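Local coordinates for Aureochrome1-like protein (Ochromonas danica, PDB 6I20) that probably acts as a blue-light sensor, using a flavin-binding PAS domain of the LOV type with flavin mononucleotide as chromophore, at residues N28-A33 and C53-G58; E67-G72 and N95-A100. One frame throughout, in Å; residues are numbered along the deposited sequence. Where two conformers were deposited one is given.

Contact 1. Residues N28-A33 and C53-G58; sequences NPIVYA and CRFLQG. With FMN (flavin mononucleotide), chain E.
Ile30 and Cys53 make the closest backbone approach, 6.9 Å from CA to CA, where residue 30, beside strand 18-21, passes the 3-10 turn 53-56, a turn drawn up by Leu56 N to Cys53 O and Gln57 N to Arg54 O bonds. Direct contact is apolar: Ile30, with its CG1 anti to the carbonyl carbon (chi1 -63°), extends CD1 to 4.0 Å from Cys53 SG in the conformer given, and meets Phe55 CE2 at the ring edge, the Ile30 and Phe55 side chains crossing at about a right angle. A water adds a polar bridge, donating to Asn28 O and to the flavin O2' while accepting from Cys53 N.

The sequence NCRFLQ is the LOV signature. In that same conformer Cys53 SG stands 3.6 Å from FMN C4A, the carbon to which the cysteine of LOV domains bonds in light. Gln57 NE2 donates to FMN O2 and O4', each at 3.0 Å, and more weakly to N1, linking the pyrimidine edge to the ribityl chain. Arg54 NH2 reaches FMN O1P at 2.7 Å, with the phosphorus in the guanidinium plane, and Arg54 NH1 pairs with Asp27.

Ile30 also packs on Val19 of strand 18-21; Phe37 of helix 35-41 touches Cys53 and Leu56, and Phe55 lies against Val48 of helix 45-48.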
loop_
_atom_site.group_PDB
_atom_site.type_symbol
_atom_site.label_atom_id
_atom_site.label_comp_id
_atom_site.label_asym_id
_atom_site.label_seq_id
_atom_site.Cartn_x
_atom_site.Cartn_y
_atom_site.Cartn_z
ATOM N N ASN A 28 4.071 -11.298 -4.736
ATOM C CA ASN A 28 4.389 -10.203 -3.826
ATOM C C ASN A 28 3.276 -9.900 -2.824
ATOM O O ASN A 28 2.767 -8.751 -2.732
ATOM C CB ASN A 28 4.732 -8.942 -4.651
ATOM C CG ASN A 28 5.326 -7.815 -3.834
ATOM O OD1 ASN A 28 5.946 -8.031 -2.787
ATOM N ND2 ASN A 28 5.126 -6.605 -4.310
ATOM N N PRO A 29 2.898 -10.921 -2.040
ATOM C CA PRO A 29 1.771 -10.764 -1.140
ATOM C C PRO A 29 2.099 -10.040 0.161
ATOM O O PRO A 29 3.267 -9.954 0.583
ATOM C CB PRO A 29 1.415 -12.188 -0.825
ATOM C CG PRO A 29 2.731 -12.884 -0.798
ATOM C CD PRO A 29 3.460 -12.263 -1.953
ATOM N N ILE A 30 1.048 -9.613 0.813
ATOM C CA ILE A 30 1.106 -9.007 2.131
ATOM C C ILE A 30 1.539 -10.069 3.154
ATOM O O ILE A 30 0.958 -11.159 3.235
ATOM C CB ILE A 30 -0.248 -8.434 2.531
ATOM C CG1 ILE A 30 -0.708 -7.324 1.614
ATOM C CG2 ILE A 30 -0.264 -7.968 3.980
ATOM C CD1 ILE A 30 -2.204 -7.035 1.789
ATOM N N VAL A 31 2.551 -9.718 3.969
ATOM C CA VAL A 31 3.034 -10.551 5.074
ATOM C C VAL A 31 2.772 -9.881 6.450
ATOM O O VAL A 31 2.958 -10.553 7.479
ATOM C CB VAL A 31 4.517 -10.976 4.962
ATOM C CG1 VAL A 31 4.719 -11.921 3.787
ATOM C CG2 VAL A 31 5.423 -9.754 4.886
ATOM N N TYR A 32 2.321 -8.629 6.477
ATOM C CA TYR A 32 1.973 -7.961 7.719
ATOM C C TYR A 32 0.980 -6.859 7.334
ATOM O O TYR A 32 1.212 -6.128 6.344
ATOM C CB TYR A 32 3.218 -7.312 8.388
ATOM C CG TYR A 32 2.895 -6.749 9.737
ATOM C CD1 TYR A 32 2.406 -5.451 9.868
ATOM C CD2 TYR A 32 3.037 -7.539 10.891
ATOM C CE1 TYR A 32 2.031 -4.941 11.128
ATOM C CE2 TYR A 32 2.695 -7.053 12.136
ATOM C CZ TYR A 32 2.180 -5.765 12.240
ATOM O OH TYR A 32 1.838 -5.297 13.509
ATOM N N ALA A 33 -0.089 -6.698 8.110
ATOM C CA ALA A 33 -1.047 -5.599 7.881
ATOM C C ALA A 33 -1.403 -4.989 9.199
ATOM O O ALA A 33 -1.678 -5.699 10.166
ATOM C CB ALA A 33 -2.313 -6.100 7.191
ATOM N N CYS A 53 -2.092 -6.793 -2.742
ATOM C CA CYS A 53 -2.977 -5.679 -2.381
ATOM C C CYS A 53 -3.911 -5.150 -3.528
ATOM O O CYS A 53 -4.791 -4.329 -3.276
ATOM C CB CYS A 53 -2.137 -4.547 -1.732
ATOM S SG CYS A 53 -2.896 -3.750 -0.317
ATOM N N ARG A 54 -3.762 -5.693 -4.744
ATOM C CA ARG A 54 -4.614 -5.282 -5.830
ATOM C C ARG A 54 -6.078 -5.578 -5.569
ATOM O O ARG A 54 -6.932 -5.098 -6.321
ATOM C CB ARG A 54 -4.177 -5.895 -7.154
ATOM C CG ARG A 54 -4.553 -7.342 -7.331
ATOM C CD ARG A 54 -4.232 -7.857 -8.725
ATOM N NE ARG A 54 -2.817 -7.938 -8.998
ATOM C CZ ARG A 54 -2.031 -8.937 -8.616
ATOM N NH1 ARG A 54 -2.501 -9.987 -7.961
ATOM N NH2 ARG A 54 -0.732 -8.883 -8.895
ATOM N N PHE A 55 -6.412 -6.406 -4.584
ATOM C CA PHE A 55 -7.818 -6.614 -4.226
ATOM C C PHE A 55 -8.588 -5.353 -3.850
ATOM O O PHE A 55 -9.816 -5.332 -3.812
ATOM C CB PHE A 55 -8.017 -7.720 -3.151
ATOM C CG PHE A 55 -7.446 -7.376 -1.790
ATOM C CD1 PHE A 55 -8.142 -6.560 -0.916
ATOM C CD2 PHE A 55 -6.216 -7.879 -1.386
ATOM C CE1 PHE A 55 -7.609 -6.252 0.318
ATOM C CE2 PHE A 55 -5.677 -7.542 -0.154
ATOM C CZ PHE A 55 -6.358 -6.708 0.685
ATOM N N LEU A 56 -7.833 -4.298 -3.549
ATOM C CA LEU A 56 -8.433 -2.970 -3.277
ATOM C C LEU A 56 -8.868 -2.213 -4.510
ATOM O O LEU A 56 -9.537 -1.195 -4.410
ATOM C CB LEU A 56 -7.486 -2.124 -2.432
ATOM C CG LEU A 56 -7.183 -2.638 -1.046
ATOM C CD1 LEU A 56 -6.197 -1.697 -0.355
ATOM C CD2 LEU A 56 -8.434 -2.785 -0.189
ATOM N N GLN A 57 -8.504 -2.719 -5.694
ATOM C CA GLN A 57 -8.802 -1.993 -6.932
ATOM C C GLN A 57 -10.102 -2.490 -7.557
ATOM O O GLN A 57 -10.510 -3.621 -7.319
ATOM C CB GLN A 57 -7.648 -2.171 -7.902
ATOM C CG GLN A 57 -6.320 -1.622 -7.352
ATOM C CD GLN A 57 -5.101 -2.130 -8.078
ATOM O OE1 GLN A 57 -5.189 -2.732 -9.170
ATOM N NE2 GLN A 57 -3.909 -1.872 -7.488
ATOM N N GLY A 58 -10.710 -1.648 -8.364
ATOM C CA GLY A 58 -11.979 -1.995 -9.004
ATOM C C GLY A 58 -12.186 -1.199 -10.255
ATOM O O GLY A 58 -11.271 -0.538 -10.763
HETATM N N1 FMN E . -2.580 -1.078 -4.565
HETATM C C2 FMN E . -3.702 -0.439 -4.170
HETATM O O2 FMN E . -4.593 -0.228 -5.026
HETATM N N3 FMN E . -3.920 -0.033 -2.896
HETATM C C4 FMN E . -2.992 -0.222 -1.909
HETATM O O4 FMN E . -3.202 0.232 -0.753
HETATM C C4A FMN E . -1.804 -0.923 -2.262
HETATM N N5 FMN E . -0.844 -1.166 -1.314
HETATM C C5A FMN E . 0.306 -1.758 -1.720
HETATM C C6 FMN E . 1.330 -2.008 -0.781
HETATM C C7 FMN E . 2.500 -2.598 -1.132
HETATM C C7M FMN E . 3.613 -2.824 -0.085
HETATM C C8 FMN E . 2.734 -3.000 -2.492
HETATM C C8M FMN E . 4.024 -3.637 -2.896
HETATM C C9 FMN E . 1.752 -2.772 -3.425
HETATM C C9A FMN E . 0.558 -2.145 -3.097
HETATM N N10 FMN E . -0.478 -1.968 -4.049
HETATM C C10 FMN E . -1.607 -1.310 -3.654
HETATM C "C1'" FMN E . -0.259 -2.245 -5.464
HETATM C "C2'" FMN E . -0.608 -3.661 -5.933
HETATM O "O2'" FMN E . -0.274 -4.583 -4.885
HETATM C "C3'" FMN E . 0.206 -3.995 -7.174
HETATM O "O3'" FMN E . 1.615 -3.820 -6.947
HETATM C "C4'" FMN E . -0.180 -3.221 -8.415
HETATM O "O4'" FMN E . -1.598 -3.372 -8.607
HETATM C "C5'" FMN E . 0.550 -3.796 -9.674
HETATM O "O5'" FMN E . 0.632 -5.258 -9.593
HETATM P P FMN E . 0.761 -6.056 -10.988
HETATM O O1P FMN E . 0.738 -7.495 -10.645
HETATM O O2P FMN E . -0.382 -5.634 -11.815
HETATM O O3P FMN E . 2.093 -5.576 -11.548
HETATM O O HOH W 1 0.909 -6.538 -2.670
#

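Contact 2. Residues E67-G72 and N95-A100. With FMN (flavin mononucleotide), chain E.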
loop_
_atom_site.group_PDB
_atom_site.type_symbol
_atom_site.label_atom_id
_atom_site.label_comp_id
_atom_site.label_asym_id
_atom_site.label_seq_id
_atom_site.Cartn_x
_atom_site.Cartn_y
_atom_site.Cartn_z
ATOM N N GLU A 67 -0.241 1.513 -13.083
ATOM C CA GLU A 67 0.989 1.434 -13.867
ATOM C C GLU A 67 2.126 2.227 -13.227
ATOM O O GLU A 67 3.266 1.779 -13.211
ATOM C CB GLU A 67 0.745 1.896 -15.291
ATOM C CG GLU A 67 1.957 1.882 -16.192
ATOM C CD GLU A 67 2.632 0.530 -16.423
ATOM O OE1 GLU A 67 2.003 -0.531 -16.278
ATOM O OE2 GLU A 67 3.836 0.526 -16.784
ATOM N N LYS A 68 1.808 3.386 -12.674
ATOM C CA LYS A 68 2.864 4.146 -11.922
ATOM C C LYS A 68 3.422 3.355 -10.735
ATOM O O LYS A 68 4.647 3.347 -10.463
ATOM C CB LYS A 68 2.281 5.476 -11.445
ATOM C CG LYS A 68 2.056 6.451 -12.541
ATOM C CD LYS A 68 1.827 7.858 -12.029
ATOM C CE LYS A 68 1.305 8.693 -13.171
ATOM N NZ LYS A 68 1.234 10.135 -12.860
ATOM N N VAL A 69 2.538 2.672 -10.015
ATOM C CA VAL A 69 2.982 1.827 -8.925
ATOM C C VAL A 69 3.883 0.705 -9.466
ATOM O O VAL A 69 4.965 0.409 -8.930
ATOM C CB VAL A 69 1.808 1.264 -8.110
ATOM C CG1 VAL A 69 2.299 0.208 -7.156
ATOM C CG2 VAL A 69 1.025 2.363 -7.400
ATOM N N ARG A 70 3.405 0.056 -10.525
ATOM C CA ARG A 70 4.141 -1.038 -11.114
ATOM C C ARG A 70 5.545 -0.632 -11.505
ATOM O O ARG A 70 6.500 -1.350 -11.238
ATOM C CB ARG A 70 3.350 -1.546 -12.328
ATOM C CG ARG A 70 3.796 -2.836 -12.959
ATOM C CD ARG A 70 2.861 -3.157 -14.120
ATOM N NE ARG A 70 1.517 -3.560 -13.659
ATOM C CZ ARG A 70 0.318 -3.025 -13.968
ATOM N NH1 ARG A 70 -0.770 -3.567 -13.410
ATOM N NH2 ARG A 70 0.162 -1.980 -14.785
ATOM N N LYS A 71 5.657 0.502 -12.178
ATOM C CA LYS A 71 6.944 1.030 -12.642
ATOM C C LYS A 71 7.881 1.361 -11.473
ATOM O O LYS A 71 9.087 1.107 -11.574
ATOM C CB LYS A 71 6.752 2.244 -13.550
ATOM C CG LYS A 71 6.182 1.921 -14.931
ATOM C CD LYS A 71 6.155 3.140 -15.879
ATOM C CE LYS A 71 5.337 2.939 -17.174
ATOM N NZ LYS A 71 5.319 4.062 -18.149
ATOM N N GLY A 72 7.349 1.906 -10.385
ATOM C CA GLY A 72 8.167 2.187 -9.187
ATOM C C GLY A 72 8.777 0.918 -8.648
ATOM O O GLY A 72 9.953 0.872 -8.295
ATOM N N ASN A 95 -7.204 6.935 -2.013
ATOM C CA ASN A 95 -6.053 6.467 -1.243
ATOM C C ASN A 95 -4.823 7.188 -1.787
ATOM O O ASN A 95 -4.431 6.996 -2.932
ATOM C CB ASN A 95 -5.931 4.949 -1.454
ATOM C CG ASN A 95 -4.777 4.288 -0.738
ATOM O OD1 ASN A 95 -3.989 4.949 -0.053
ATOM N ND2 ASN A 95 -4.688 2.963 -0.859
ATOM N N GLN A 96 -4.175 8.012 -0.930
ATOM C CA GLN A 96 -2.817 8.488 -1.216
ATOM C C GLN A 96 -1.880 7.444 -0.687
ATOM O O GLN A 96 -1.774 7.235 0.550
ATOM C CB GLN A 96 -2.553 9.858 -0.589
ATOM C CG GLN A 96 -1.163 10.351 -0.922
ATOM C CD GLN A 96 -0.907 11.718 -0.334
ATOM O OE1 GLN A 96 -1.555 12.640 -0.705
ATOM N NE2 GLN A 96 0.023 11.814 0.599
ATOM N N LEU A 97 -1.289 6.687 -1.623
ATOM C CA LEU A 97 -0.529 5.495 -1.362
ATOM C C LEU A 97 0.951 5.768 -1.558
ATOM O O LEU A 97 1.354 6.256 -2.586
ATOM C CB LEU A 97 -0.974 4.412 -2.366
ATOM C CG LEU A 97 -0.198 3.126 -2.367
ATOM C CD1 LEU A 97 -0.278 2.371 -1.041
ATOM C CD2 LEU A 97 -0.709 2.219 -3.499
ATOM N N PHE A 98 1.735 5.419 -0.541
ATOM C CA PHE A 98 3.208 5.506 -0.587
ATOM C C PHE A 98 3.770 4.097 -0.567
ATOM O O PHE A 98 3.403 3.315 0.316
ATOM C CB PHE A 98 3.673 6.218 0.702
ATOM C CG PHE A 98 5.158 6.119 0.985
ATOM C CD1 PHE A 98 6.080 6.558 0.060
ATOM C CD2 PHE A 98 5.612 5.605 2.176
ATOM C CE1 PHE A 98 7.447 6.503 0.355
ATOM C CE2 PHE A 98 6.958 5.565 2.461
ATOM C CZ PHE A 98 7.867 5.980 1.547
ATOM N N ILE A 99 4.668 3.790 -1.504
ATOM C CA ILE A 99 5.321 2.479 -1.505
ATOM C C ILE A 99 6.820 2.696 -1.560
ATOM O O ILE A 99 7.330 3.511 -2.326
ATOM C CB ILE A 99 4.826 1.557 -2.654
ATOM C CG1 ILE A 99 3.317 1.388 -2.563
ATOM C CG2 ILE A 99 5.485 0.185 -2.600
ATOM C CD1 ILE A 99 2.702 0.712 -3.795
ATOM N N ALA A 100 7.512 1.970 -0.688
ATOM C CA ALA A 100 8.968 2.083 -0.571
ATOM C C ALA A 100 9.606 0.722 -0.340
ATOM O O ALA A 100 9.061 -0.137 0.330
ATOM C CB ALA A 100 9.348 2.983 0.589
HETATM N N1 FMN E . -2.580 -1.078 -4.565
HETATM C C2 FMN E . -3.702 -0.439 -4.170
HETATM O O2 FMN E . -4.593 -0.228 -5.026
HETATM N N3 FMN E . -3.920 -0.033 -2.896
HETATM C C4 FMN E . -2.992 -0.222 -1.909
HETATM O O4 FMN E . -3.202 0.232 -0.753
HETATM C C4A FMN E . -1.804 -0.923 -2.262
HETATM N N5 FMN E . -0.844 -1.166 -1.314
HETATM C C5A FMN E . 0.306 -1.758 -1.720
HETATM C C6 FMN E . 1.330 -2.008 -0.781
HETATM C C7 FMN E . 2.500 -2.598 -1.132
HETATM C C7M FMN E . 3.613 -2.824 -0.085
HETATM C C8 FMN E . 2.734 -3.000 -2.492
HETATM C C8M FMN E . 4.024 -3.637 -2.896
HETATM C C9 FMN E . 1.752 -2.772 -3.425
HETATM C C9A FMN E . 0.558 -2.145 -3.097
HETATM N N10 FMN E . -0.478 -1.968 -4.049
HETATM C C10 FMN E . -1.607 -1.310 -3.654
HETATM C "C1'" FMN E . -0.259 -2.245 -5.464
HETATM C "C2'" FMN E . -0.608 -3.661 -5.933
HETATM O "O2'" FMN E . -0.274 -4.583 -4.885
HETATM C "C3'" FMN E . 0.206 -3.995 -7.174
HETATM O "O3'" FMN E . 1.615 -3.820 -6.947
HETATM C "C4'" FMN E . -0.180 -3.221 -8.415
HETATM O "O4'" FMN E . -1.598 -3.372 -8.607
HETATM C "C5'" FMN E . 0.550 -3.796 -9.674
HETATM O "O5'" FMN E . 0.632 -5.258 -9.593
HETATM P P FMN E . 0.761 -6.056 -10.988
HETATM O O1P FMN E . 0.738 -7.495 -10.645
HETATM O O2P FMN E . -0.382 -5.634 -11.815
HETATM O O3P FMN E . 2.093 -5.576 -11.548
#
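Val69 of helix 63-75 meets Ile99 and Leu97 of strand 92-103 in a wholly apolar contact. Its two methyls divide the work. CG1, anti to the backbone N (chi1 170°), faces Ile99 CD1, the side chains crossing at about a right angle; the modelled separation looks tight, but Ile99 has two conformers and the closeness is doubtful. CG2 lies 4.3 Å from Leu97 CD2.

The same aliphatic groups pack on the flavin. Leu97 lays its branched end over the isoalloxazine, CD2 at 3.5 Å from FMN C4A and CD1 at 3.6 Å from N5, while in the conformer given Ile99 CD1 approaches C9 of the benzenoid ring and Val69 CG1 comes near the first ribityl carbon, C1'.

Polar and charged groups hold the ends of the cofactor. Arg70, bent at chi3 (-71°), turns one edge of its guanidinium to the phosphate: NH1 donates almost straight to FMN O2P at 2.6 Å, and NE to O3P at 3.0 Å. NH2 binds Glu67 OE1 at 2.8 Å from the carboxylate's anti side, a salt bridge one helical turn back that fixes the guanidinium's rotation. Cut back to an alanine here, the side chain is likely to leave O2P and O3P without these charged bonds and Glu67 without its mate. At the far end Asn95 ND2 makes a weak bond to FMN O4 and is also hydrogen-bonded to Asn85 OD1.

Helix 63-75 thus lies against the antiparallel sheet, where strand 92-103 runs between 79-86 and 109-119, and Val69 also touches Val81 of 79-86.

Overall arrangement
Contacts 1 and 2 are built in series along the chain and flank FMN. Their centres are 12 Å apart, and their nearest atoms, about 5 Å apart, do not touch. Cys53 and Leu97 approach the isoalloxazine from opposite faces, Cys53 SG being 7.1 Å from Leu97 CD2 in the conformer given. At the phosphate, Arg54 of contact 1 and Arg70 of contact 2 bind different oxygens, Arg54 NH2 lying 7.0 Å from Arg70 NH1. Both contacts reach the one PAS sheet, contact 1 at its outer strand 30-33 and contact 2 at strand 92-103. Asn52, Asn85 and Gln116 add further hydrogen bonds to the flavin.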